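Long-range contacts in class II aldolase/adducin domain protein (Pseudomonas syringae pv. phaseolicola 1448A, PDB 3OCR), which is of unproven function but belongs to the class II aldolase/adducin family, for which actin filament binding has been inferred: residues T51-S59 with L70-F78; F153-Y162 with D178-N189. One frame throughout, in Å; residues are numbered along the deposited sequence. Where two conformers were deposited one is given.

Contact 1 of 2, residues T51-S59 with L70-F78; sequences TDHIYTHFS and LINAFGLLF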
loop_
_atom_site.group_PDB
_atom_site.type_symbol
_atom_site.label_atom_id
_atom_site.label_comp_id
_atom_site.label_asym_id
_atom_site.label_seq_id
_atom_site.Cartn_x
_atom_site.Cartn_y
_atom_site.Cartn_z
ATOM N N THR A 51 -3.334 -10.696 8.548
ATOM C CA THR A 51 -3.975 -10.762 9.865
ATOM C C THR A 51 -5.209 -9.883 9.932
ATOM O O THR A 51 -5.345 -8.945 9.166
ATOM C CB THR A 51 -3.051 -10.271 10.989
ATOM O OG1 THR A 51 -2.635 -8.930 10.701
ATOM C CG2 THR A 51 -1.854 -11.165 11.155
ATOM N N ASP A 52 -6.071 -10.190 10.896
ATOM C CA ASP A 52 -7.249 -9.402 11.184
ATOM C C ASP A 52 -7.272 -9.257 12.717
ATOM O O ASP A 52 -8.107 -9.836 13.424
ATOM C CB ASP A 52 -8.488 -10.101 10.569
ATOM C CG ASP A 52 -9.801 -9.486 10.996
ATOM O OD1 ASP A 52 -9.835 -8.275 11.283
ATOM O OD2 ASP A 52 -10.811 -10.224 11.025
ATOM N N HIS A 53 -6.298 -8.487 13.215
ATOM C CA HIS A 53 -6.146 -8.215 14.646
ATOM C C HIS A 53 -6.097 -9.541 15.404
ATOM O O HIS A 53 -5.259 -10.384 15.110
ATOM C CB HIS A 53 -7.267 -7.291 15.156
ATOM C CG HIS A 53 -6.982 -6.665 16.490
ATOM N ND1 HIS A 53 -5.785 -6.036 16.784
ATOM C CD2 HIS A 53 -7.743 -6.561 17.608
ATOM C CE1 HIS A 53 -5.821 -5.591 18.027
ATOM N NE2 HIS A 53 -6.999 -5.888 18.548
ATOM N N ILE A 54 -7.012 -9.751 16.342
ATOM C CA ILE A 54 -6.977 -10.969 17.148
ATOM C C ILE A 54 -7.895 -12.078 16.647
ATOM O O ILE A 54 -8.101 -13.069 17.350
ATOM C CB ILE A 54 -7.275 -10.689 18.640
ATOM C CG1 ILE A 54 -8.545 -9.854 18.791
ATOM C CG2 ILE A 54 -6.081 -10.008 19.298
ATOM C CD1 ILE A 54 -9.181 -9.933 20.159
ATOM N N TYR A 55 -8.469 -11.895 15.466
ATOM C CA TYR A 55 -9.428 -12.841 14.951
ATOM C C TYR A 55 -8.721 -13.732 13.912
ATOM O O TYR A 55 -7.571 -13.477 13.545
ATOM C CB TYR A 55 -10.641 -12.084 14.415
ATOM C CG TYR A 55 -11.086 -11.020 15.409
ATOM C CD1 TYR A 55 -11.749 -11.381 16.588
ATOM C CD2 TYR A 55 -10.798 -9.665 15.203
ATOM C CE1 TYR A 55 -12.134 -10.426 17.524
ATOM C CE2 TYR A 55 -11.182 -8.693 16.131
ATOM C CZ TYR A 55 -11.848 -9.085 17.301
ATOM O OH TYR A 55 -12.241 -8.165 18.246
ATOM N N THR A 56 -9.385 -14.787 13.469
ATOM C CA THR A 56 -8.757 -15.833 12.634
ATOM C C THR A 56 -7.629 -16.624 13.316
ATOM O O THR A 56 -6.978 -16.157 14.241
ATOM C CB THR A 56 -8.341 -15.351 11.206
ATOM O OG1 THR A 56 -7.007 -14.821 11.209
ATOM C CG2 THR A 56 -9.350 -14.340 10.647
ATOM N N HIS A 57 -7.424 -17.840 12.824
ATOM C CA HIS A 57 -6.664 -18.848 13.524
ATOM C C HIS A 57 -6.021 -19.835 12.578
ATOM O O HIS A 57 -6.561 -20.120 11.497
ATOM C CB HIS A 57 -7.596 -19.615 14.452
ATOM C CG HIS A 57 -8.330 -18.739 15.417
ATOM N ND1 HIS A 57 -7.741 -18.243 16.560
ATOM C CD2 HIS A 57 -9.591 -18.243 15.395
ATOM C CE1 HIS A 57 -8.609 -17.482 17.202
ATOM N NE2 HIS A 57 -9.737 -17.464 16.517
ATOM N N PHE A 58 -4.864 -20.337 12.991
ATOM C CA PHE A 58 -4.196 -21.456 12.314
ATOM C C PHE A 58 -4.146 -22.633 13.277
ATOM O O PHE A 58 -3.709 -22.467 14.415
ATOM C CB PHE A 58 -2.759 -21.085 11.939
ATOM C CG PHE A 58 -2.632 -19.943 10.974
ATOM C CD1 PHE A 58 -3.713 -19.512 10.211
ATOM C CD2 PHE A 58 -1.391 -19.344 10.771
ATOM C CE1 PHE A 58 -3.572 -18.473 9.317
ATOM C CE2 PHE A 58 -1.248 -18.300 9.858
ATOM C CZ PHE A 58 -2.352 -17.879 9.122
ATOM N N SER A 59 -4.528 -23.827 12.829
ATOM C CA SER A 59 -4.423 -25.016 13.703
ATOM C C SER A 59 -3.513 -26.077 13.077
ATOM O O SER A 59 -3.391 -26.136 11.846
ATOM C CB SER A 59 -5.806 -25.610 13.990
ATOM O OG SER A 59 -6.433 -26.010 12.788
ATOM N N LEU A 70 -3.081 -27.782 18.139
ATOM C CA LEU A 70 -2.518 -26.521 18.618
ATOM C C LEU A 70 -3.174 -25.325 17.946
ATOM O O LEU A 70 -3.453 -25.347 16.736
ATOM C CB LEU A 70 -1.013 -26.506 18.361
ATOM C CG LEU A 70 -0.199 -27.558 19.116
ATOM C CD1 LEU A 70 1.076 -27.967 18.322
ATOM C CD2 LEU A 70 0.152 -27.011 20.491
ATOM N N ILE A 71 -3.424 -24.281 18.736
ATOM C CA ILE A 71 -4.032 -23.036 18.257
ATOM C C ILE A 71 -3.552 -21.876 19.153
ATOM O O ILE A 71 -3.006 -22.110 20.260
ATOM C CB ILE A 71 -5.588 -23.172 18.210
ATOM C CG1 ILE A 71 -6.237 -22.026 17.435
ATOM C CG2 ILE A 71 -6.157 -23.352 19.628
ATOM C CD1 ILE A 71 -7.493 -22.421 16.658
ATOM N N ASN A 72 -3.694 -20.641 18.666
ATOM C CA ASN A 72 -3.347 -19.461 19.468
ATOM C C ASN A 72 -4.237 -19.308 20.697
ATOM O O ASN A 72 -5.414 -19.704 20.685
ATOM C CB ASN A 72 -3.317 -18.152 18.629
ATOM C CG ASN A 72 -4.686 -17.765 18.058
ATOM O OD1 ASN A 72 -5.388 -18.574 17.453
ATOM N ND2 ASN A 72 -5.057 -16.510 18.247
ATOM N N ALA A 73 -3.645 -18.767 21.752
ATOM C CA ALA A 73 -4.365 -18.352 22.945
ATOM C C ALA A 73 -5.269 -17.168 22.629
ATOM O O ALA A 73 -4.912 -16.303 21.825
ATOM C CB ALA A 73 -3.371 -17.991 24.089
ATOM N N PHE A 74 -6.414 -17.135 23.317
ATOM C CA PHE A 74 -7.475 -16.128 23.168
ATOM C C PHE A 74 -6.958 -14.723 23.403
ATOM O O PHE A 74 -6.547 -14.391 24.516
ATOM C CB PHE A 74 -8.557 -16.410 24.219
ATOM C CG PHE A 74 -9.931 -15.849 23.886
ATOM C CD1 PHE A 74 -10.235 -15.385 22.605
ATOM C CD2 PHE A 74 -10.938 -15.846 24.860
ATOM C CE1 PHE A 74 -11.523 -14.901 22.297
ATOM C CE2 PHE A 74 -12.225 -15.378 24.568
ATOM C CZ PHE A 74 -12.515 -14.904 23.285
ATOM N N GLY A 75 -6.938 -13.905 22.361
ATOM C CA GLY A 75 -6.581 -12.492 22.544
ATOM C C GLY A 75 -5.142 -12.088 22.256
ATOM O O GLY A 75 -4.825 -10.907 22.293
ATOM N N LEU A 76 -4.273 -13.049 21.956
ATOM C CA LEU A 76 -2.911 -12.727 21.519
ATOM C C LEU A 76 -2.879 -12.406 20.038
ATOM O O LEU A 76 -3.595 -13.014 19.262
ATOM C CB LEU A 76 -1.964 -13.898 21.764
ATOM C CG LEU A 76 -1.598 -14.249 23.204
ATOM C CD1 LEU A 76 -0.345 -15.158 23.185
ATOM C CD2 LEU A 76 -1.359 -13.006 24.030
ATOM N N LEU A 77 -2.024 -11.466 19.659
ATOM C CA LEU A 77 -1.752 -11.160 18.260
ATOM C C LEU A 77 -0.814 -12.207 17.631
ATOM O O LEU A 77 0.000 -12.805 18.323
ATOM C CB LEU A 77 -1.118 -9.773 18.157
ATOM C CG LEU A 77 -1.956 -8.599 18.655
ATOM C CD1 LEU A 77 -1.122 -7.328 18.667
ATOM C CD2 LEU A 77 -3.185 -8.447 17.743
ATOM N N PHE A 78 -0.935 -12.401 16.317
ATOM C CA PHE A 78 -0.125 -13.361 15.554
ATOM C C PHE A 78 1.347 -13.106 15.807
ATOM O O PHE A 78 2.155 -14.031 15.836
ATOM C CB PHE A 78 -0.433 -13.230 14.066
ATOM C CG PHE A 78 -1.669 -13.996 13.626
ATOM C CD1 PHE A 78 -2.731 -14.213 14.512
ATOM C CD2 PHE A 78 -1.759 -14.502 12.343
ATOM C CE1 PHE A 78 -3.876 -14.921 14.115
ATOM C CE2 PHE A 78 -2.909 -15.214 11.917
ATOM C CZ PHE A 78 -3.965 -15.419 12.814
HETATM O O HOH W 1 -2.478 -10.432 14.641
HETATM O O HOH W 2 -6.148 -13.789 19.401
#
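The open end of the beta hairpin of strands 58-61 and 68-71 is where S59 meets L70, S59 CA approaching L70 O at 3.2 Å in a CA-H...O contact, before the chains part into loops that stay packed together. Just past the strands, H57 ND1 donates to N72 OD1 over a short 2.5 Å. The bond is nearly straight (172° at the hydrogen): OD1 lies almost in the imidazole plane and accepts through a lone pair in its own carbonyl plane, which restrains the rotation of both flat groups. CG of H57 stands anti to the carbonyl carbon (chi1 -56°), carrying the ring to the amide while CB rests 3.6 Å from I71 CD1.

F78 packs between the diverging loops. Its ring edge faces the T56 backbone, with CE1 3.3 Å from T56 O, and the T51 methyl CG2 packs 3.5 Å from F78 CD2. CE2 points at one face of F58 in a T-shaped pair, ring centroids 5.3 Å apart and planes at 64°. From helix 29-47, Y42 meets both rings, and its hydroxyl bonds F58 N and N72 N, tying this hairpin mouth to the helix.

Farther out, each loop makes a beta turn, type II' at D52-Y55 and type II at A73-L76. I54 CG2 touches L77 CD2 at 3.6 Å, and one water donates to both I54 O and L76 O. A second links H53 O to F78 N. R262 of the second subunit hydrogen-bonds G75 O, and H53 NE2 bonds the H256 carbonyl of that subunit.

Contact 2 of 2, residues F153-Y162 with D178-N189; sequences FSGRVAYHGY and DLGDKSVMILRN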
loop_
_atom_site.group_PDB
_atom_site.type_symbol
_atom_site.label_atom_id
_atom_site.label_comp_id
_atom_site.label_asym_id
_atom_site.label_seq_id
_atom_site.Cartn_x
_atom_site.Cartn_y
_atom_site.Cartn_z
ATOM N N PHE A 153 -4.375 -22.774 -9.427
ATOM C CA PHE A 153 -5.462 -23.275 -8.554
ATOM C C PHE A 153 -6.669 -23.871 -9.297
ATOM O O PHE A 153 -7.645 -24.285 -8.665
ATOM C CB PHE A 153 -5.929 -22.149 -7.613
ATOM C CG PHE A 153 -4.962 -21.904 -6.484
ATOM C CD1 PHE A 153 -4.023 -20.880 -6.563
ATOM C CD2 PHE A 153 -4.950 -22.748 -5.387
ATOM C CE1 PHE A 153 -3.088 -20.685 -5.513
ATOM C CE2 PHE A 153 -4.040 -22.550 -4.333
ATOM C CZ PHE A 153 -3.123 -21.518 -4.413
ATOM N N SER A 154 -6.618 -23.928 -10.624
ATOM C CA SER A 154 -7.784 -24.423 -11.356
ATOM C C SER A 154 -8.079 -25.870 -10.946
ATOM O O SER A 154 -7.182 -26.723 -10.955
ATOM C CB SER A 154 -7.569 -24.319 -12.863
ATOM O OG SER A 154 -8.681 -24.868 -13.562
ATOM N N GLY A 155 -9.327 -26.121 -10.547
ATOM C CA GLY A 155 -9.762 -27.434 -10.094
ATOM C C GLY A 155 -9.283 -27.813 -8.690
ATOM O O GLY A 155 -9.479 -28.955 -8.266
ATOM N N ARG A 156 -8.671 -26.875 -7.966
ATOM C CA ARG A 156 -8.219 -27.156 -6.596
ATOM C C ARG A 156 -9.102 -26.493 -5.511
ATOM O O ARG A 156 -8.902 -26.719 -4.312
ATOM C CB ARG A 156 -6.767 -26.713 -6.405
ATOM C CG ARG A 156 -5.717 -27.619 -7.079
ATOM C CD ARG A 156 -4.396 -26.866 -7.203
ATOM N NE ARG A 156 -3.723 -26.610 -5.912
ATOM C CZ ARG A 156 -2.744 -25.721 -5.734
ATOM N NH1 ARG A 156 -2.327 -24.959 -6.742
ATOM N NH2 ARG A 156 -2.172 -25.582 -4.539
ATOM N N VAL A 157 -10.047 -25.655 -5.937
ATOM C CA VAL A 157 -10.686 -24.722 -5.030
ATOM C C VAL A 157 -12.139 -25.069 -4.804
ATOM O O VAL A 157 -12.914 -25.202 -5.778
ATOM C CB VAL A 157 -10.537 -23.238 -5.526
ATOM C CG1 VAL A 157 -11.141 -22.270 -4.503
ATOM C CG2 VAL A 157 -9.066 -22.929 -5.786
ATOM N N ALA A 158 -12.497 -25.233 -3.527
ATOM C CA ALA A 158 -13.888 -25.414 -3.129
ATOM C C ALA A 158 -14.511 -24.059 -2.802
ATOM O O ALA A 158 -13.812 -23.133 -2.413
ATOM C CB ALA A 158 -13.998 -26.351 -1.924
ATOM N N TYR A 159 -15.831 -23.940 -3.005
ATOM C CA TYR A 159 -16.572 -22.762 -2.512
ATOM C C TYR A 159 -17.649 -23.128 -1.489
ATOM O O TYR A 159 -18.349 -24.161 -1.620
ATOM C CB TYR A 159 -17.211 -21.997 -3.679
ATOM C CG TYR A 159 -16.209 -21.320 -4.547
ATOM C CD1 TYR A 159 -15.510 -22.036 -5.522
ATOM C CD2 TYR A 159 -15.937 -19.959 -4.391
ATOM C CE1 TYR A 159 -14.556 -21.417 -6.318
ATOM C CE2 TYR A 159 -14.989 -19.322 -5.193
ATOM C CZ TYR A 159 -14.313 -20.056 -6.156
ATOM O OH TYR A 159 -13.373 -19.424 -6.934
ATOM N N HIS A 160 -17.814 -22.254 -0.501
ATOM C CA HIS A 160 -18.797 -22.437 0.561
ATOM C C HIS A 160 -19.570 -21.111 0.726
ATOM O O HIS A 160 -18.979 -20.071 1.048
ATOM C CB HIS A 160 -18.081 -22.865 1.869
ATOM C CG HIS A 160 -18.986 -22.952 3.061
ATOM N ND1 HIS A 160 -19.885 -23.985 3.244
ATOM C CD2 HIS A 160 -19.120 -22.139 4.139
ATOM C CE1 HIS A 160 -20.552 -23.789 4.368
ATOM N NE2 HIS A 160 -20.097 -22.683 4.936
ATOM N N GLY A 161 -20.870 -21.161 0.440
ATOM C CA GLY A 161 -21.805 -20.037 0.638
ATOM C C GLY A 161 -21.863 -19.539 2.077
ATOM O O GLY A 161 -21.845 -20.335 3.003
ATOM N N TYR A 162 -21.951 -18.222 2.257
ATOM C CA TYR A 162 -21.923 -17.599 3.578
ATOM C C TYR A 162 -23.204 -17.851 4.374
ATOM O O TYR A 162 -24.320 -17.642 3.866
ATOM C CB TYR A 162 -21.683 -16.088 3.475
ATOM C CG TYR A 162 -21.357 -15.451 4.824
ATOM C CD1 TYR A 162 -20.271 -15.891 5.584
ATOM C CD2 TYR A 162 -22.173 -14.432 5.357
ATOM C CE1 TYR A 162 -19.974 -15.311 6.845
ATOM C CE2 TYR A 162 -21.894 -13.862 6.603
ATOM C CZ TYR A 162 -20.781 -14.300 7.329
ATOM O OH TYR A 162 -20.546 -13.735 8.565
ATOM N N ASP A 178 -18.925 -29.330 0.996
ATOM C CA ASP A 178 -18.366 -28.385 0.036
ATOM C C ASP A 178 -16.863 -28.602 -0.189
ATOM O O ASP A 178 -16.404 -28.597 -1.319
ATOM C CB ASP A 178 -18.616 -26.936 0.483
ATOM C CG ASP A 178 -20.088 -26.524 0.426
ATOM O OD1 ASP A 178 -20.884 -27.093 -0.358
ATOM O OD2 ASP A 178 -20.457 -25.622 1.199
ATOM N N LEU A 179 -16.090 -28.770 0.880
ATOM C CA LEU A 179 -14.665 -29.006 0.726
ATOM C C LEU A 179 -14.361 -30.296 -0.043
ATOM O O LEU A 179 -13.468 -30.326 -0.917
ATOM C CB LEU A 179 -13.998 -29.038 2.100
ATOM C CG LEU A 179 -12.483 -29.235 2.107
ATOM C CD1 LEU A 179 -11.800 -27.997 1.523
ATOM C CD2 LEU A 179 -12.020 -29.478 3.530
ATOM N N GLY A 180 -15.122 -31.357 0.265
ATOM C CA GLY A 180 -14.924 -32.676 -0.373
ATOM C C GLY A 180 -13.486 -33.115 -0.180
ATOM O O GLY A 180 -12.945 -33.052 0.937
ATOM N N ASP A 181 -12.857 -33.511 -1.282
ATOM C CA ASP A 181 -11.488 -34.033 -1.278
ATOM C C ASP A 181 -10.407 -32.957 -1.409
ATOM O O ASP A 181 -9.220 -33.277 -1.379
ATOM C CB ASP A 181 -11.316 -35.058 -2.405
ATOM C CG ASP A 181 -12.080 -36.339 -2.150
ATOM O OD1 ASP A 181 -12.538 -36.539 -1.009
ATOM O OD2 ASP A 181 -12.223 -37.152 -3.086
ATOM N N LYS A 182 -10.815 -31.692 -1.538
ATOM C CA LYS A 182 -9.879 -30.590 -1.847
ATOM C C LYS A 182 -9.212 -30.088 -0.564
ATOM O O LYS A 182 -9.566 -30.521 0.534
ATOM C CB LYS A 182 -10.598 -29.445 -2.552
ATOM C CG LYS A 182 -11.266 -29.865 -3.884
ATOM C CD LYS A 182 -12.012 -28.702 -4.463
ATOM C CE LYS A 182 -11.968 -28.713 -5.969
ATOM N NZ LYS A 182 -13.159 -29.372 -6.503
ATOM N N SER A 183 -8.245 -29.204 -0.701
ATOM C CA SER A 183 -7.548 -28.681 0.461
ATOM C C SER A 183 -7.422 -27.149 0.433
ATOM O O SER A 183 -6.609 -26.557 1.185
ATOM C CB SER A 183 -6.178 -29.349 0.629
ATOM O OG SER A 183 -5.279 -28.944 -0.405
ATOM N N VAL A 184 -8.200 -26.525 -0.457
ATOM C CA VAL A 184 -8.284 -25.054 -0.586
ATOM C C VAL A 184 -9.757 -24.699 -0.754
ATOM O O VAL A 184 -10.449 -25.324 -1.575
ATOM C CB VAL A 184 -7.548 -24.540 -1.837
ATOM C CG1 VAL A 184 -7.642 -23.023 -1.908
ATOM C CG2 VAL A 184 -6.071 -25.002 -1.864
HETATM N N MSE A 185 -10.228 -23.718 0.027
HETATM C CA MSE A 185 -11.624 -23.299 -0.020
HETATM C C MSE A 185 -11.756 -21.778 0.050
HETATM O O MSE A 185 -11.061 -21.072 0.817
HETATM C CB MSE A 185 -12.456 -23.944 1.087
HETATM C CG MSE A 185 -14.023 -23.799 0.869
HETATM SE SE MSE A 185 -15.076 -25.202 1.755
HETATM C CE MSE A 185 -13.929 -25.146 3.351
ATOM N N ILE A 186 -12.664 -21.271 -0.759
ATOM C CA ILE A 186 -13.007 -19.885 -0.631
ATOM C C ILE A 186 -14.332 -19.836 0.124
ATOM O O ILE A 186 -15.374 -20.376 -0.319
ATOM C CB ILE A 186 -13.005 -19.152 -2.019
ATOM C CG1 ILE A 186 -11.563 -19.041 -2.529
ATOM C CG2 ILE A 186 -13.655 -17.767 -1.922
ATOM C CD1 ILE A 186 -11.419 -18.432 -3.972
ATOM N N LEU A 187 -14.285 -19.214 1.289
ATOM C CA LEU A 187 -15.486 -19.034 2.096
ATOM C C LEU A 187 -16.119 -17.734 1.606
ATOM O O LEU A 187 -15.636 -16.652 1.896
ATOM C CB LEU A 187 -15.108 -18.960 3.591
ATOM C CG LEU A 187 -14.299 -20.144 4.125
ATOM C CD1 LEU A 187 -13.594 -19.775 5.427
ATOM C CD2 LEU A 187 -15.165 -21.407 4.309
ATOM N N ARG A 188 -17.170 -17.853 0.786
ATOM C CA ARG A 188 -17.741 -16.694 0.147
ATOM C C ARG A 188 -18.152 -15.639 1.178
ATOM O O ARG A 188 -18.698 -15.970 2.249
ATOM C CB ARG A 188 -18.973 -17.071 -0.730
ATOM C CG ARG A 188 -18.694 -17.964 -1.932
ATOM C CD ARG A 188 -19.952 -17.976 -2.798
ATOM N NE ARG A 188 -19.963 -19.042 -3.791
ATOM C CZ ARG A 188 -19.476 -18.943 -5.023
ATOM N NH1 ARG A 188 -18.902 -17.817 -5.446
ATOM N NH2 ARG A 188 -19.565 -19.989 -5.842
ATOM N N ASN A 189 -17.886 -14.382 0.820
ATOM C CA ASN A 189 -18.109 -13.192 1.633
ATOM C C ASN A 189 -17.421 -13.295 2.981
ATOM O O ASN A 189 -17.888 -12.726 3.955
ATOM C CB ASN A 189 -19.598 -12.958 1.859
ATOM C CG ASN A 189 -20.369 -12.894 0.554
ATOM O OD1 ASN A 189 -21.022 -13.861 0.198
ATOM N ND2 ASN A 189 -20.264 -11.769 -0.181
HETATM O O HOH W 3 -7.344 -28.593 -3.412
HETATM O O HOH W 4 -4.710 -28.147 -3.627
HETATM O O HOH W 5 -17.165 -26.670 -3.617
HETATM O O HOH W 6 -18.802 -18.489 3.321
HETATM O O HOH W 7 -22.077 -23.630 -0.351
HETATM O O HOH W 8 -22.323 -16.494 0.026
#
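H160 and D178 meet within a beta-alpha-beta unit in which strand 157-160 runs parallel to strand 184-187 and helix 169-179 makes the crossover. From H160 CB, 3.8 Å from the selenium of M185, the side chain leaves with CG anti to the backbone N (chi1 174°), on the same sheet face as A158, M185 and L187. CD2 comes 4.0 Å from L187 CD2, while ND1 donates to D178 OD2 at 2.7 Å. That oxygen accepts through its anti lone pair and sits near the imidazole plane, although ring and carboxylate are turned 56° apart. At the tip, NE2 bonds E171 of the same helix, so both ring nitrogens are held by carboxylates and the rotation of the ring is fixed. A water donates to D178 OD2 and accepts from G161 N, giving the carboxylate a further partner.

Four backbone bonds join the two segments, among them I186 N to A158 O at 2.7 Å; the last runs from R188 N, just past the strand, to H160 O. The other sheet face carries V157, Y159, V184 and I186; L209 of helix 199-219 packs on V184, and V157 CG1 lies 3.8 Å from I186 CG1. Y159 runs alongside I186, with Y159 CE2 3.7 Å from I186 CB, and its hydroxyl reaches L143 N. Y159 CD2 sits over the centre of one face of the R188 guanidinium, 3.7 Å from R188 CZ, the two planes 23° apart.

How the contacts relate
Both contacts bear on one mixed sheet, on opposite sides of the chain's centre, with centres 22 Å apart and nearest atoms about 9 Å apart. Contact 1 is the more buried, yet joins mostly loops: it is held largely by a histidine-amide bond and aromatic packing, with little backbone pairing. Contact 2 includes strand 157-160, outermost within the chain, and is only partly buried; backbone bonds carry its parallel pairing, and polar side chains add a histidine-carboxylate bond and a tyrosine ring carbon set over an arginine's guanidinium face. Both have bridging waters. The antiparallel hairpin and the beta-alpha-beta unit thus share a sheet but no segment. Each also reaches the second subunit, contact 1 through more residues.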